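Local coordinates for protein putative diguanylate cyclase (GGDEF) with PAS/PAC domain (PDB 3LIF) that is the extracellular PDC-fold sensor domain of a membrane signalling protein that, as a whole, probably makes cyclic di-GMP from two molecules of GTP, at residues Pro54-Arg59 / Leu82-Val87; Ser71-Leu76 / Val145-Glu150; Leu171-Gly176 / Arg229-Val234; Gln198-Arg203 / Leu222-Val227. One frame throughout, in Å; residues are numbered along the deposited sequence.

Contact 1. Residues Pro54-Arg59 / Leu82-Val87; sequences PVFNER and LTYASV
Phe56 and Tyr84 meet with CG of Phe56 set anti to its backbone N (chi1 -161°) and CG of Tyr84 anti to the carbonyl carbon; from there the two side chains cross at about a right angle. The result is a T-shaped, edge-to-face pair with ring planes at 88° and centroids 5.3 Å apart. Phe56 supplies the edge. Its CD2 sits over one face of the tyrosine, displaced toward the rim, and comes within 3.7 Å of Tyr84 CG.

Asn57, one residue further along the helix, reaches the backbone of the strand with its amide oxygen. Ala85 N donates to Asn57 OD1 over 3.1 Å in a fairly straight bond, arriving from above the plane of the carboxamide carbonyl. The same oxygen lies at the edge of the Tyr84 ring, close to its plane, and packs against Tyr84 CB and CD1. Asn57 CB and CG, meanwhile, rest near Ala85 O, with 3.5 Å between Asn57 CB and that oxygen.

Beyond the two segments, Phe45 of the long N-terminal helix meets the buried Phe56 ring nearly in parallel, and the hydroxyl of Tyr84 is hydrogen-bonded to Pro52 O just ahead of helix 55-66. Helix and strand directions differ by 53°, so the first turn of the helix slants across the strand. Strand 82-85 is the outermost strand on its side of an antiparallel sheet, and this helix-on-sheet packing belongs to the N-terminal, probably membrane-distal, half of the tandem PDC, or double Cache, sensor fold.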
# COMPACT_ATOMS: atom_id res chain seq x y z
N PRO A 54 -8.68 20.39 -20.76
CA PRO A 54 -7.59 20.69 -19.80
C PRO A 54 -8.08 21.11 -18.44
O PRO A 54 -7.27 21.34 -17.54
CB PRO A 54 -6.86 21.85 -20.45
CG PRO A 54 -6.98 21.54 -21.93
CD PRO A 54 -8.36 20.93 -22.11
N VAL A 55 -9.40 21.23 -18.27
CA VAL A 55 -9.91 21.61 -16.95
C VAL A 55 -9.79 20.45 -15.94
O VAL A 55 -9.41 20.66 -14.77
CB VAL A 55 -11.38 22.15 -16.99
CG1 VAL A 55 -12.45 20.97 -16.92
CG2 VAL A 55 -11.56 23.16 -15.84
N PHE A 56 -10.15 19.26 -16.42
CA PHE A 56 -9.95 17.99 -15.76
C PHE A 56 -8.59 17.84 -15.04
O PHE A 56 -8.52 17.27 -13.95
CB PHE A 56 -10.09 16.90 -16.82
CG PHE A 56 -10.35 15.55 -16.26
CD1 PHE A 56 -11.40 15.35 -15.38
CD2 PHE A 56 -9.53 14.48 -16.59
CE1 PHE A 56 -11.65 14.09 -14.84
CE2 PHE A 56 -9.76 13.19 -16.04
CZ PHE A 56 -10.85 13.00 -15.17
N ASN A 57 -7.52 18.34 -15.60
CA ASN A 57 -6.30 18.33 -14.85
C ASN A 57 -6.44 19.00 -13.49
O ASN A 57 -5.91 18.51 -12.48
CB ASN A 57 -5.16 18.91 -15.65
CG ASN A 57 -4.82 18.08 -16.85
OD1 ASN A 57 -5.01 16.85 -16.86
ND2 ASN A 57 -4.31 18.71 -17.88
N GLU A 58 -7.15 20.12 -13.43
CA GLU A 58 -7.46 20.79 -12.15
C GLU A 58 -8.33 19.90 -11.29
O GLU A 58 -8.11 19.80 -10.12
CB GLU A 58 -8.19 22.11 -12.39
CG GLU A 58 -7.28 23.24 -12.86
CD GLU A 58 -6.02 23.38 -11.99
OE1 GLU A 58 -6.15 23.80 -10.80
OE2 GLU A 58 -4.91 23.04 -12.50
N ARG A 59 -9.34 19.28 -11.89
CA ARG A 59 -10.22 18.41 -11.15
C ARG A 59 -9.33 17.35 -10.46
O ARG A 59 -9.45 17.16 -9.22
CB ARG A 59 -11.31 17.77 -12.03
CG ARG A 59 -12.74 17.64 -11.42
CD ARG A 59 -13.64 16.47 -12.03
NE ARG A 59 -13.33 15.11 -11.48
CZ ARG A 59 -14.13 14.37 -10.71
NH1 ARG A 59 -15.33 14.76 -10.37
NH2 ARG A 59 -13.70 13.20 -10.29
N LEU A 82 0.31 9.21 -21.56
CA LEU A 82 -0.28 9.92 -20.45
C LEU A 82 -1.06 11.10 -21.00
O LEU A 82 -0.49 11.99 -21.56
CB LEU A 82 0.82 10.38 -19.50
CG LEU A 82 0.71 11.30 -18.26
CD1 LEU A 82 -0.36 12.41 -18.32
CD2 LEU A 82 0.68 10.52 -16.93
N THR A 83 -2.36 11.12 -20.80
CA THR A 83 -3.17 12.25 -21.25
C THR A 83 -3.61 13.30 -20.23
O THR A 83 -3.83 14.43 -20.59
CB THR A 83 -4.43 11.72 -21.87
OG1 THR A 83 -5.10 10.91 -20.90
CG2 THR A 83 -4.08 10.91 -23.11
N TYR A 84 -3.81 12.94 -18.97
CA TYR A 84 -4.17 13.91 -17.92
C TYR A 84 -3.44 13.53 -16.63
O TYR A 84 -3.04 12.35 -16.46
CB TYR A 84 -5.66 13.87 -17.63
CG TYR A 84 -6.56 14.07 -18.82
CD1 TYR A 84 -6.97 15.35 -19.20
CD2 TYR A 84 -7.00 12.98 -19.57
CE1 TYR A 84 -7.81 15.54 -20.30
CE2 TYR A 84 -7.82 13.15 -20.67
CZ TYR A 84 -8.22 14.45 -21.02
OH TYR A 84 -9.05 14.63 -22.09
N ALA A 85 -3.33 14.51 -15.73
CA ALA A 85 -2.67 14.32 -14.46
C ALA A 85 -2.90 15.46 -13.45
O ALA A 85 -3.20 16.60 -13.82
CB ALA A 85 -1.23 14.15 -14.69
N SER A 86 -2.81 15.14 -12.16
CA SER A 86 -2.93 16.17 -11.16
C SER A 86 -1.64 16.89 -11.06
O SER A 86 -1.52 17.81 -10.31
CB SER A 86 -3.30 15.60 -9.80
OG SER A 86 -2.59 14.42 -9.56
N VAL A 87 -0.65 16.51 -11.84
CA VAL A 87 0.57 17.28 -11.75
C VAL A 87 0.61 18.33 -12.85
O VAL A 87 -0.19 18.30 -13.81
CB VAL A 87 1.84 16.40 -11.86
CG1 VAL A 87 2.96 17.07 -11.12
CG2 VAL A 87 1.60 15.07 -11.23

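Contact 2. Residues Ser71-Leu76 / Val145-Glu150; sequences SDVAIL and VVATIE
An antiparallel ladder joins two inner strands of the five-stranded sheet 82-85, 70-76, 141-149, 126-135, 113-119, and it is completed at one end by side chains. Ala74 and Val146 form the hydrogen-bonded pair: Ala74 N donates to Val146 O (2.8 Å), almost in line with the carbonyl bond, and Val146 N returns a bond to Ala74 O. Val73 with Ala147 and Ile75 with Val145 are the flanking non-hydrogen-bonded pairs.

Val73, Ile75, Val145 and Ala147 share one face of the sheet. There Val145 CG1 touches both Val73 CG1 and Ile75 CD1, the latter at 3.7 Å, with the side chains lying side by side. Ile42 of the long N-terminal helix packs on Val73, Ile75 and Val145, as expected of a PDC sensor domain, in which this helix runs along the sheets.

Toward Ser71, Thr148 N bonds to Asp72 O (3.1 Å), and Ser71 N to Thr148 O. Asp72 CG lies between its backbone N and carbonyl carbon (chi1 56°), and OD1 is turned to Thr148. Thr148 OG1 donates to the syn lone pair of Asp72 OD1 at 2.7 Å, while a water donates to Asp72 OD2. Thr122 OG1 also bonds to OD2. A weak bond from Ser71 OG to Glu150 OE1 (2.9 Å) lies beyond, where the chain at Ser71 turns a corner.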
# COMPACT_ATOMS: atom_id res chain seq x y z
N SER A 71 -0.84 10.49 -3.57
CA SER A 71 -0.05 11.69 -3.83
C SER A 71 -0.53 12.38 -5.08
O SER A 71 -0.53 13.57 -5.13
CB SER A 71 1.40 11.32 -4.07
OG SER A 71 2.01 10.99 -2.83
N ASP A 72 -0.91 11.61 -6.09
CA ASP A 72 -1.24 12.16 -7.38
C ASP A 72 -2.00 11.13 -8.19
O ASP A 72 -2.08 9.95 -7.78
CB ASP A 72 -0.01 12.63 -8.11
CG ASP A 72 1.01 11.55 -8.25
OD1 ASP A 72 0.59 10.35 -8.20
OD2 ASP A 72 2.21 11.90 -8.38
N VAL A 73 -2.59 11.57 -9.30
CA VAL A 73 -3.45 10.70 -10.13
C VAL A 73 -3.24 10.95 -11.63
O VAL A 73 -3.07 12.11 -12.09
CB VAL A 73 -4.95 10.98 -9.84
CG1 VAL A 73 -5.83 10.02 -10.62
CG2 VAL A 73 -5.18 10.86 -8.35
N ALA A 74 -3.25 9.91 -12.43
CA ALA A 74 -3.08 10.22 -13.80
C ALA A 74 -3.88 9.27 -14.65
O ALA A 74 -4.30 8.21 -14.17
CB ALA A 74 -1.60 10.27 -14.20
N ILE A 75 -4.12 9.73 -15.90
CA ILE A 75 -4.76 8.96 -16.92
C ILE A 75 -3.79 8.61 -18.06
O ILE A 75 -2.99 9.46 -18.48
CB ILE A 75 -5.87 9.76 -17.51
CG1 ILE A 75 -6.66 10.41 -16.38
CG2 ILE A 75 -6.76 8.81 -18.38
CD1 ILE A 75 -7.72 9.48 -15.77
N LEU A 76 -3.89 7.38 -18.53
CA LEU A 76 -3.23 6.89 -19.71
C LEU A 76 -4.30 6.37 -20.65
O LEU A 76 -5.23 5.63 -20.18
CB LEU A 76 -2.34 5.69 -19.37
CG LEU A 76 -1.17 5.78 -18.39
CD1 LEU A 76 -0.40 4.46 -18.43
CD2 LEU A 76 -0.24 6.99 -18.62
N VAL A 145 -6.38 4.51 -15.08
CA VAL A 145 -6.12 5.55 -14.03
C VAL A 145 -5.13 4.90 -13.09
O VAL A 145 -5.34 3.73 -12.70
CB VAL A 145 -7.26 5.79 -13.01
CG1 VAL A 145 -7.50 7.25 -12.79
CG2 VAL A 145 -8.49 4.96 -13.27
N VAL A 146 -4.14 5.65 -12.65
CA VAL A 146 -3.13 5.14 -11.75
C VAL A 146 -3.04 6.22 -10.72
O VAL A 146 -3.08 7.41 -11.09
CB VAL A 146 -1.67 5.35 -12.30
CG1 VAL A 146 -0.72 4.24 -11.86
CG2 VAL A 146 -1.63 5.65 -13.80
N ALA A 147 -2.82 5.86 -9.46
CA ALA A 147 -2.50 6.89 -8.49
C ALA A 147 -1.43 6.37 -7.55
O ALA A 147 -1.33 5.14 -7.30
CB ALA A 147 -3.72 7.32 -7.73
N THR A 148 -0.60 7.29 -7.08
CA THR A 148 0.52 6.91 -6.25
C THR A 148 0.11 6.83 -4.78
O THR A 148 -0.48 7.77 -4.23
CB THR A 148 1.61 7.96 -6.31
OG1 THR A 148 2.01 8.10 -7.66
CG2 THR A 148 2.77 7.52 -5.48
N ILE A 149 0.44 5.72 -4.14
CA ILE A 149 0.07 5.60 -2.75
C ILE A 149 0.94 6.53 -1.96
O ILE A 149 2.14 6.47 -2.12
CB ILE A 149 0.26 4.17 -2.28
CG1 ILE A 149 -0.91 3.36 -2.82
CG2 ILE A 149 0.31 4.10 -0.74
CD1 ILE A 149 -0.57 1.88 -2.91
N GLU A 150 0.36 7.40 -1.12
CA GLU A 150 1.20 8.29 -0.28
C GLU A 150 1.74 7.51 0.94
O GLU A 150 1.02 7.27 1.95
CB GLU A 150 0.41 9.49 0.22
CG GLU A 150 1.22 10.39 1.12
CD GLU A 150 1.98 11.43 0.31
OE1 GLU A 150 1.34 12.31 -0.34
OE2 GLU A 150 3.23 11.41 0.31
O HOH W 1 3.90 9.66 -8.05

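Contact 3. Residues Leu171-Gly176 / Arg229-Val234; sequences LLHSDG and RYPLVV
Pro231 O looks onto the face of an imidazole: it lies 3.4 Å above the ring of His173, over its centre, while accepting a hydrogen bond from Ser174 N at 2.7 Å. That bond is nearly straight at nitrogen (175°), but its donor stands well above the carbonyl plane. The imidazole is steadied at its edge, where Asp175 N donates in the ring plane to His173 ND1 (2.9 Å). Pro231 also brings CG to within 3.7 Å of His173 NE2, and its CB packs on Ser174 CB.

Both segments bend here. Residues His173 to Gly176 make a type I turn, closed by Gly176 N to His173 O, and Pro231 is the centre of an inverse gamma turn. Behind these bends the strands pair in antiparallel fashion, with Leu172 N to Val233 O (2.8 Å) and Val233 N to Leu172 O. Leu171 CD1 reaches Val234 CG1 at 4.0 Å on one face; Val233 CG2 packs over Ser174 CA.

In the antiparallel sheet of this second PDC (Cache) module, strand 168-173 has strand 178-182 on its other flank, and strand 232-239 has strand 219-226. Leu232 and Val234 pack on helix 5-47, and Leu171 meets Phe154 and Tyr158 of helix 151-158.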
# COMPACT_ATOMS: atom_id res chain seq x y z
N LEU A 171 3.89 -2.43 6.68
CA LEU A 171 2.84 -2.78 5.75
C LEU A 171 3.52 -3.50 4.61
O LEU A 171 4.40 -2.94 3.97
CB LEU A 171 2.14 -1.53 5.26
CG LEU A 171 1.09 -1.79 4.18
CD1 LEU A 171 0.01 -2.64 4.66
CD2 LEU A 171 0.53 -0.52 3.59
N LEU A 172 3.15 -4.76 4.39
CA LEU A 172 3.76 -5.51 3.31
C LEU A 172 2.79 -6.08 2.30
O LEU A 172 1.57 -6.18 2.55
CB LEU A 172 4.68 -6.63 3.82
CG LEU A 172 5.65 -6.24 4.93
CD1 LEU A 172 5.17 -6.86 6.29
CD2 LEU A 172 7.05 -6.68 4.59
N HIS A 173 3.33 -6.43 1.13
CA HIS A 173 2.50 -7.05 0.15
C HIS A 173 2.49 -8.51 0.54
O HIS A 173 3.50 -9.07 1.06
CB HIS A 173 3.08 -6.89 -1.23
CG HIS A 173 2.19 -7.37 -2.31
ND1 HIS A 173 2.06 -8.72 -2.62
CD2 HIS A 173 1.38 -6.70 -3.18
CE1 HIS A 173 1.21 -8.85 -3.64
NE2 HIS A 173 0.76 -7.64 -3.97
N SER A 174 1.36 -9.14 0.29
CA SER A 174 1.27 -10.55 0.46
C SER A 174 2.50 -11.34 -0.06
O SER A 174 2.83 -12.37 0.47
CB SER A 174 0.04 -11.00 -0.26
OG SER A 174 0.06 -12.38 -0.29
N ASP A 175 3.20 -10.83 -1.08
CA ASP A 175 4.36 -11.58 -1.64
C ASP A 175 5.70 -11.16 -1.08
O ASP A 175 6.74 -11.52 -1.62
CB ASP A 175 4.42 -11.51 -3.19
CG ASP A 175 4.67 -10.10 -3.72
OD1 ASP A 175 5.33 -9.21 -3.08
OD2 ASP A 175 4.14 -9.87 -4.83
N GLY A 176 5.69 -10.38 -0.02
CA GLY A 176 6.96 -10.07 0.63
C GLY A 176 7.49 -8.69 0.30
O GLY A 176 8.47 -8.24 0.88
N ARG A 229 -9.28 -8.10 2.02
CA ARG A 229 -9.77 -7.56 0.77
C ARG A 229 -8.69 -6.98 -0.19
O ARG A 229 -9.04 -6.46 -1.27
CB ARG A 229 -10.83 -6.50 1.10
CG ARG A 229 -12.10 -6.59 0.28
CD ARG A 229 -13.39 -6.38 1.05
NE ARG A 229 -13.69 -4.98 1.27
CZ ARG A 229 -13.91 -4.47 2.48
NH1 ARG A 229 -13.84 -5.25 3.56
NH2 ARG A 229 -14.19 -3.18 2.63
N TYR A 230 -7.40 -7.04 0.20
CA TYR A 230 -6.25 -6.65 -0.64
C TYR A 230 -5.07 -7.56 -0.30
O TYR A 230 -4.93 -7.93 0.85
CB TYR A 230 -5.83 -5.19 -0.41
CG TYR A 230 -6.96 -4.27 -0.68
CD1 TYR A 230 -7.22 -3.84 -1.99
CD2 TYR A 230 -7.84 -3.89 0.34
CE1 TYR A 230 -8.29 -3.05 -2.28
CE2 TYR A 230 -8.96 -3.07 0.04
CZ TYR A 230 -9.18 -2.66 -1.28
OH TYR A 230 -10.23 -1.83 -1.63
N PRO A 231 -4.20 -7.89 -1.29
CA PRO A 231 -3.03 -8.75 -0.97
C PRO A 231 -1.93 -8.02 -0.14
O PRO A 231 -0.79 -7.85 -0.61
CB PRO A 231 -2.49 -9.11 -2.34
CG PRO A 231 -2.83 -7.87 -3.22
CD PRO A 231 -4.15 -7.35 -2.66
N LEU A 232 -2.27 -7.57 1.07
CA LEU A 232 -1.33 -6.87 1.94
C LEU A 232 -1.25 -7.61 3.28
O LEU A 232 -2.17 -8.35 3.62
CB LEU A 232 -1.81 -5.43 2.14
CG LEU A 232 -1.97 -4.66 0.83
CD1 LEU A 232 -2.55 -3.27 1.05
CD2 LEU A 232 -0.61 -4.53 0.13
N VAL A 233 -0.19 -7.43 4.05
CA VAL A 233 -0.11 -7.98 5.39
C VAL A 233 0.33 -6.84 6.30
O VAL A 233 1.06 -5.97 5.87
CB VAL A 233 0.97 -9.05 5.44
CG1 VAL A 233 0.96 -9.78 6.79
CG2 VAL A 233 0.75 -10.01 4.32
N VAL A 234 -0.10 -6.82 7.55
CA VAL A 234 0.47 -5.81 8.44
C VAL A 234 1.20 -6.55 9.50
O VAL A 234 0.80 -7.68 9.84
CB VAL A 234 -0.61 -4.99 9.13
CG1 VAL A 234 -1.25 -4.03 8.15
CG2 VAL A 234 -1.68 -5.93 9.72

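Contact 4. Residues Gln198-Arg203 / Leu222-Val227; sequences QKALPR and LAYRRV
Leu201 and Tyr224, with Arg226 beside them, carry most of the surface that helix 195-203 and strand 219-226 bury in each other. Leu201 CD2 makes the central contact. It lies over the centre of one face of the Arg226 guanidinium, 3.6 Å from Arg226 CZ, and also approaches Tyr224 CE1 at 3.9 Å. The arginine chain is extended from CG to NE, and Leu201 CD2 touches its CG as well, at 3.8 Å.

In the plane of the guanidinium a water takes over: it accepts from Arg226 NE (2.7 Å) and donates to Leu201 O (2.7 Å). This carbonyl lies near the kink at Pro202, whose nitrogen has no bond to the preceding turn. Helix and strand differ in direction by 46° in this C-terminal PDC module, a Cache-type domain whose antiparallel sheet is covered by helix 195-203 on the face bearing Leu201's partners.

Tyr224 CG sits between the backbone N and the carbonyl carbon (chi1 72°). Across the ring from CE1, Tyr224 CE2 meets Ala200 CB at 3.6 Å. Tyr224 OH comes 3.1 Å from Ala200 O and is hydrogen-bonded to Ser204 O just past the helix. Tyr209 of strand 206-212 and Leu196 also touch Tyr224, while Arg226 NH2 has a weak hydrogen bond to Ser174 OG.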
# COMPACT_ATOMS: atom_id res chain seq x y z
N GLN A 198 8.03 -17.39 4.75
CA GLN A 198 8.42 -18.78 4.55
C GLN A 198 7.53 -19.78 5.31
O GLN A 198 7.18 -20.83 4.75
CB GLN A 198 9.87 -18.97 4.90
CG GLN A 198 10.85 -18.21 3.96
CD GLN A 198 10.73 -18.65 2.50
OE1 GLN A 198 10.55 -17.84 1.64
NE2 GLN A 198 10.87 -19.94 2.24
N LYS A 199 7.09 -19.48 6.54
CA LYS A 199 6.33 -20.50 7.31
C LYS A 199 5.01 -19.96 7.92
O LYS A 199 3.94 -20.58 7.79
CB LYS A 199 7.25 -21.13 8.36
CG LYS A 199 8.61 -21.69 7.81
CD LYS A 199 8.60 -23.14 8.14
CE LYS A 199 9.09 -24.11 7.04
NZ LYS A 199 10.55 -24.15 6.99
N ALA A 200 5.04 -18.80 8.55
CA ALA A 200 3.83 -18.32 9.17
C ALA A 200 2.65 -18.03 8.21
O ALA A 200 1.53 -18.51 8.43
CB ALA A 200 4.11 -17.10 10.03
N LEU A 201 2.84 -17.23 7.16
CA LEU A 201 1.66 -16.99 6.33
C LEU A 201 1.16 -18.28 5.63
O LEU A 201 -0.06 -18.50 5.49
CB LEU A 201 1.85 -15.83 5.35
CG LEU A 201 1.76 -14.43 5.93
CD1 LEU A 201 2.63 -13.44 5.14
CD2 LEU A 201 0.28 -14.01 5.99
N PRO A 202 2.09 -19.16 5.21
CA PRO A 202 1.54 -20.38 4.57
C PRO A 202 0.73 -21.15 5.56
O PRO A 202 -0.17 -21.85 5.15
CB PRO A 202 2.76 -21.18 4.15
CG PRO A 202 3.87 -20.18 4.06
CD PRO A 202 3.53 -18.99 5.01
N ARG A 203 1.03 -21.04 6.85
CA ARG A 203 0.33 -21.81 7.89
C ARG A 203 -0.91 -21.04 8.29
O ARG A 203 -1.87 -21.63 8.68
CB ARG A 203 1.22 -22.01 9.11
CG ARG A 203 0.63 -22.92 10.19
CD ARG A 203 1.10 -22.59 11.63
NE ARG A 203 2.54 -22.28 11.67
CZ ARG A 203 3.10 -21.10 12.04
NH1 ARG A 203 2.36 -20.06 12.44
NH2 ARG A 203 4.43 -20.97 11.98
N LEU A 222 6.22 -10.56 17.54
CA LEU A 222 5.59 -10.00 16.36
C LEU A 222 4.19 -10.58 16.15
O LEU A 222 3.91 -11.84 16.22
CB LEU A 222 6.45 -10.31 15.13
CG LEU A 222 5.95 -9.88 13.72
CD1 LEU A 222 7.12 -9.71 12.80
CD2 LEU A 222 4.93 -10.84 13.12
N ALA A 223 3.27 -9.67 15.88
CA ALA A 223 1.95 -10.11 15.52
C ALA A 223 1.76 -9.63 14.07
O ALA A 223 2.18 -8.51 13.72
CB ALA A 223 0.94 -9.48 16.42
N TYR A 224 1.14 -10.49 13.25
CA TYR A 224 0.83 -10.17 11.88
C TYR A 224 -0.55 -10.62 11.54
O TYR A 224 -1.09 -11.55 12.14
CB TYR A 224 1.76 -10.91 10.94
CG TYR A 224 1.48 -12.39 10.87
CD1 TYR A 224 0.52 -12.88 10.00
CD2 TYR A 224 2.18 -13.34 11.70
CE1 TYR A 224 0.26 -14.24 9.89
CE2 TYR A 224 1.94 -14.70 11.62
CZ TYR A 224 0.97 -15.14 10.70
OH TYR A 224 0.66 -16.47 10.55
N ARG A 225 -1.10 -9.99 10.52
CA ARG A 225 -2.42 -10.30 10.01
C ARG A 225 -2.62 -9.91 8.52
O ARG A 225 -2.36 -8.77 8.10
CB ARG A 225 -3.47 -9.58 10.89
CG ARG A 225 -4.89 -9.94 10.51
CD ARG A 225 -5.88 -9.16 11.29
NE ARG A 225 -5.57 -9.24 12.73
CZ ARG A 225 -6.13 -10.10 13.59
NH1 ARG A 225 -7.02 -10.99 13.18
NH2 ARG A 225 -5.78 -10.08 14.86
N ARG A 226 -3.10 -10.87 7.72
CA ARG A 226 -3.50 -10.55 6.33
C ARG A 226 -4.49 -9.41 6.38
O ARG A 226 -5.37 -9.40 7.25
CB ARG A 226 -4.17 -11.71 5.64
CG ARG A 226 -3.16 -12.71 5.21
CD ARG A 226 -3.70 -13.59 4.09
NE ARG A 226 -2.78 -14.71 3.84
CZ ARG A 226 -1.73 -14.67 3.02
NH1 ARG A 226 -1.00 -15.75 2.89
NH2 ARG A 226 -1.39 -13.59 2.34
N VAL A 227 -4.34 -8.47 5.46
CA VAL A 227 -5.23 -7.37 5.34
C VAL A 227 -6.49 -7.78 4.53
O VAL A 227 -6.48 -8.16 3.37
CB VAL A 227 -4.53 -6.22 4.64
CG1 VAL A 227 -5.56 -5.16 4.11
CG2 VAL A 227 -3.47 -5.67 5.52
O HOH W 2 -2.32 -17.05 5.20

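How the contacts relate
After the long N-terminal helix 5-47, contact 1 brings strand 82-85 back onto helix 55-66 across 22 residues. Contact 2 opens within that loop, at strand 70-76, and closes only at strand 141-149, so the two cross. They meet directly in one sheet, where Tyr84 O and Ile75 N, and Ser86 OG and Val73 N, are probably hydrogen-bonded. Contacts 3 and 4 come later in the chain, in the second module. Contact 3 spans strands 168-173 and 232-239, and contact 4, joining helix 195-203 to strand 219-226, lies wholly within its loop. A probable hydrogen bond between Val227 N and Leu232 O links them. Centres of contacts 2 and 3 are about 20 Å apart, one in each module.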